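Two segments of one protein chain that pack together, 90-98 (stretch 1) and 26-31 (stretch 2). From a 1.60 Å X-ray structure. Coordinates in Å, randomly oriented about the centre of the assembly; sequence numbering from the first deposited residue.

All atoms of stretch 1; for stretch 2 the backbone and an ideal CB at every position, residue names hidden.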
# COMPACT_ATOMS: atom_id res chain seq x y z
N SER A 90 -7.82 -4.29 0.21
CA SER A 90 -8.99 -4.31 1.09
C SER A 90 -8.80 -3.43 2.33
O SER A 90 -9.71 -2.71 2.73
CB SER A 90 -9.36 -5.74 1.50
OG SER A 90 -8.35 -6.35 2.28
N HIS A 91 -7.60 -3.47 2.90
CA HIS A 91 -7.29 -2.66 4.08
C HIS A 91 -7.15 -1.19 3.75
O HIS A 91 -7.54 -0.33 4.54
CB HIS A 91 -6.02 -3.17 4.77
CG HIS A 91 -6.24 -4.41 5.59
ND1 HIS A 91 -5.88 -5.67 5.15
CD2 HIS A 91 -6.77 -4.59 6.82
CE1 HIS A 91 -6.18 -6.56 6.07
NE2 HIS A 91 -6.72 -5.93 7.10
N VAL A 92 -6.59 -0.88 2.58
CA VAL A 92 -6.44 0.50 2.14
C VAL A 92 -7.83 1.11 1.94
O VAL A 92 -8.05 2.28 2.25
CB VAL A 92 -5.61 0.61 0.84
CG1 VAL A 92 -5.65 2.03 0.29
CG2 VAL A 92 -4.16 0.20 1.10
N ALA A 93 -8.77 0.29 1.45
CA ALA A 93 -10.15 0.72 1.21
C ALA A 93 -10.85 1.00 2.54
O ALA A 93 -11.72 1.88 2.62
CB ALA A 93 -10.90 -0.35 0.43
N ASP A 94 -10.49 0.24 3.57
CA ASP A 94 -11.06 0.44 4.91
C ASP A 94 -10.61 1.79 5.44
O ASP A 94 -11.41 2.54 6.01
CB ASP A 94 -10.57 -0.64 5.87
CG ASP A 94 -11.27 -1.97 5.68
OD1 ASP A 94 -12.29 -2.03 4.95
OD2 ASP A 94 -10.81 -2.96 6.27
N ILE A 95 -9.32 2.09 5.28
CA ILE A 95 -8.73 3.35 5.74
C ILE A 95 -9.36 4.54 5.01
O ILE A 95 -9.90 5.44 5.64
CB ILE A 95 -7.20 3.37 5.50
CG1 ILE A 95 -6.55 2.19 6.24
CG2 ILE A 95 -6.60 4.69 5.98
CD1 ILE A 95 -5.15 1.87 5.76
N ALA A 96 -9.28 4.52 3.68
CA ALA A 96 -9.83 5.58 2.86
C ALA A 96 -11.31 5.33 2.54
O ALA A 96 -11.72 5.26 1.38
CB ALA A 96 -9.02 5.71 1.59
N ASP A 97 -12.12 5.21 3.60
CA ASP A 97 -13.55 4.95 3.46
C ASP A 97 -14.32 6.11 2.83
O ASP A 97 -15.42 5.92 2.31
CB ASP A 97 -14.16 4.55 4.80
CG ASP A 97 -14.05 5.64 5.87
OD1 ASP A 97 -12.96 6.23 6.03
OD2 ASP A 97 -15.06 5.88 6.56
N LYS A 98 -13.74 7.31 2.88
CA LYS A 98 -14.34 8.51 2.29
C LYS A 98 -13.58 8.87 1.01
O LYS A 98 -13.76 9.95 0.45
CB LYS A 98 -14.26 9.68 3.27
CG LYS A 98 -14.89 9.46 4.64
CD LYS A 98 -16.41 9.48 4.60
CE LYS A 98 -16.99 8.13 4.23
NZ LYS A 98 -18.48 8.16 4.11
N UNK A 26 -4.84 -3.15 12.87
CA UNK A 26 -6.06 -3.51 12.18
C UNK A 26 -6.72 -2.30 11.53
O UNK A 26 -6.31 -1.16 11.75
CB UNK A 26 -7.03 -4.18 13.15
N UNK A 27 -7.71 -2.57 10.69
CA UNK A 27 -8.48 -1.52 10.04
C UNK A 27 -9.95 -1.78 10.35
O UNK A 27 -10.34 -2.91 10.68
CB UNK A 27 -8.22 -1.48 8.53
N UNK A 28 -10.76 -0.73 10.32
CA UNK A 28 -12.18 -0.83 10.57
C UNK A 28 -12.85 -1.23 9.25
O UNK A 28 -12.89 -0.44 8.30
CB UNK A 28 -12.74 0.48 11.12
N UNK A 29 -13.34 -2.46 9.19
CA UNK A 29 -13.98 -3.00 7.98
C UNK A 29 -15.15 -2.20 7.41
O UNK A 29 -16.04 -1.76 8.15
CB UNK A 29 -14.48 -4.42 8.28
N UNK A 30 -15.14 -1.99 6.09
CA UNK A 30 -16.23 -1.27 5.42
C UNK A 30 -17.27 -2.25 4.83
O UNK A 30 -18.26 -1.82 4.23
CB UNK A 30 -15.66 -0.38 4.32
N UNK A 31 -17.01 -3.54 4.96
CA UNK A 31 -17.92 -4.60 4.49
C UNK A 31 -17.97 -5.64 5.60
O UNK A 31 -17.25 -6.64 5.59
CB UNK A 31 -17.46 -5.21 3.17

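Stretch 1 is the end of a helix, residues 90 to 95, followed by a turn. Stretch 2 begins as a strand and crosses the helix with 52° between their N-to-C directions. The backbones come nearest at Asp94, whose CA lies 5.5 Å from the CA of position 29.

Position 26 has extended backbone angles, -156/169. Its CA-to-CB bond points away from the helix, and no atom of stretch 1 lies within 5.5 Å of the ideal CB. Stretch 1 therefore sets little preference, and many side chains would fit as far as this contact goes. The residue is Ala26.

Position 27 is also extended, but its CA-to-CB bond points toward the helix. The ideal CB is 3.6 Å from Asp94 CB, 3.8 Å from His91 CD2 and 4.6 Å from Ile95 CG1. The space is tight, so a small or beta-branched side chain suits it best. The Asp94 carboxylate offers an acceptor, while Ile95 offers an apolar surface. Serine, threonine, alanine or valine would be reasonable, and a hydroxyl could use the acceptor. The residue is Thr27, with chi1 in the p well. Thr27 OG1 donates a hydrogen bond to Asp94 OD2 at 2.9 Å. The hydroxyl lies at the edge of the His91 ring, too close to it in the model, so its exact place is less sure. The methyl group meets the apolar side, with Thr27 CG2 3.8 Å from Ile95 CG1.

Position 28 points its CA-to-CB bond sideways, and its ideal CB has no neighbour from stretch 1 within 5.5 Å. A long or polar side chain could leave freely. The backbone has more to do here: the carbonyl O of position 28 is 3.4 Å from Asp94 CB. The residue is Lys28, whose side-chain end leads away from the helix. A water O lies 2.7 Å from Lys28 O and 2.8 Å from Asp94 O, and so sits between the two backbones.

Position 29 turns its CA-to-CB bond away. The nearest visible atom to its ideal CB is Asp94 OD2, at 4.4 Å. A small or polar residue would be compatible, though stretch 1 does not demand one. The residue is Ser29. Its hydroxyl serves its own stretch: Ser29 OG accepts a hydrogen bond from the backbone N of position 31 at 3.3 Å.

Position 30 faces stretch 1 again. Its amide N donates to Asp94 OD1 at 3.1 Å. Proline would lose this hydrogen bond; any other residue could make it with its backbone. The ideal CB is 3.8 Å from Asp94 OD1, 4.8 Å from Ala93 O and 5.2 Å from Asp97 CB. A medium-sized apolar group could cover Ala93 and the CB of Asp97; isoleucine, leucine, valine or methionine are candidates. The residue is Ile30. Its CD1 lies 4.1 Å from Ala93 CB, and its CG2 lies 3.8 Å from Asp97 CB.

Position 31 points sideways, with nothing of stretch 1 near its ideal CB. The choice is open from this side. The residue is Val31.

Stretch 2 26-31: ATKSIV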
# COMPACT_ATOMS: atom_id res chain seq x y z
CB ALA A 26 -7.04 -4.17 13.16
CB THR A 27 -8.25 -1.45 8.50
OG1 THR A 27 -8.48 -2.74 7.92
CG2 THR A 27 -6.83 -1.01 8.18
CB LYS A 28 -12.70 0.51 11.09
CG LYS A 28 -14.11 0.48 11.63
CD LYS A 28 -14.48 1.83 12.19
CE LYS A 28 -13.64 2.17 13.41
NZ LYS A 28 -14.02 3.50 13.98
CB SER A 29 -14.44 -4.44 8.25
OG SER A 29 -15.06 -5.01 7.11
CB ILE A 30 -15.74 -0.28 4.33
CG1 ILE A 30 -14.95 -1.01 3.25
CG2 ILE A 30 -14.95 0.85 4.96
CD1 ILE A 30 -14.64 -0.16 2.04
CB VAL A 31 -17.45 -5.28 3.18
CG1 VAL A 31 -18.45 -6.35 2.76
CG2 VAL A 31 -17.30 -4.25 2.07
O HOH W 1 -13.32 2.21 8.01
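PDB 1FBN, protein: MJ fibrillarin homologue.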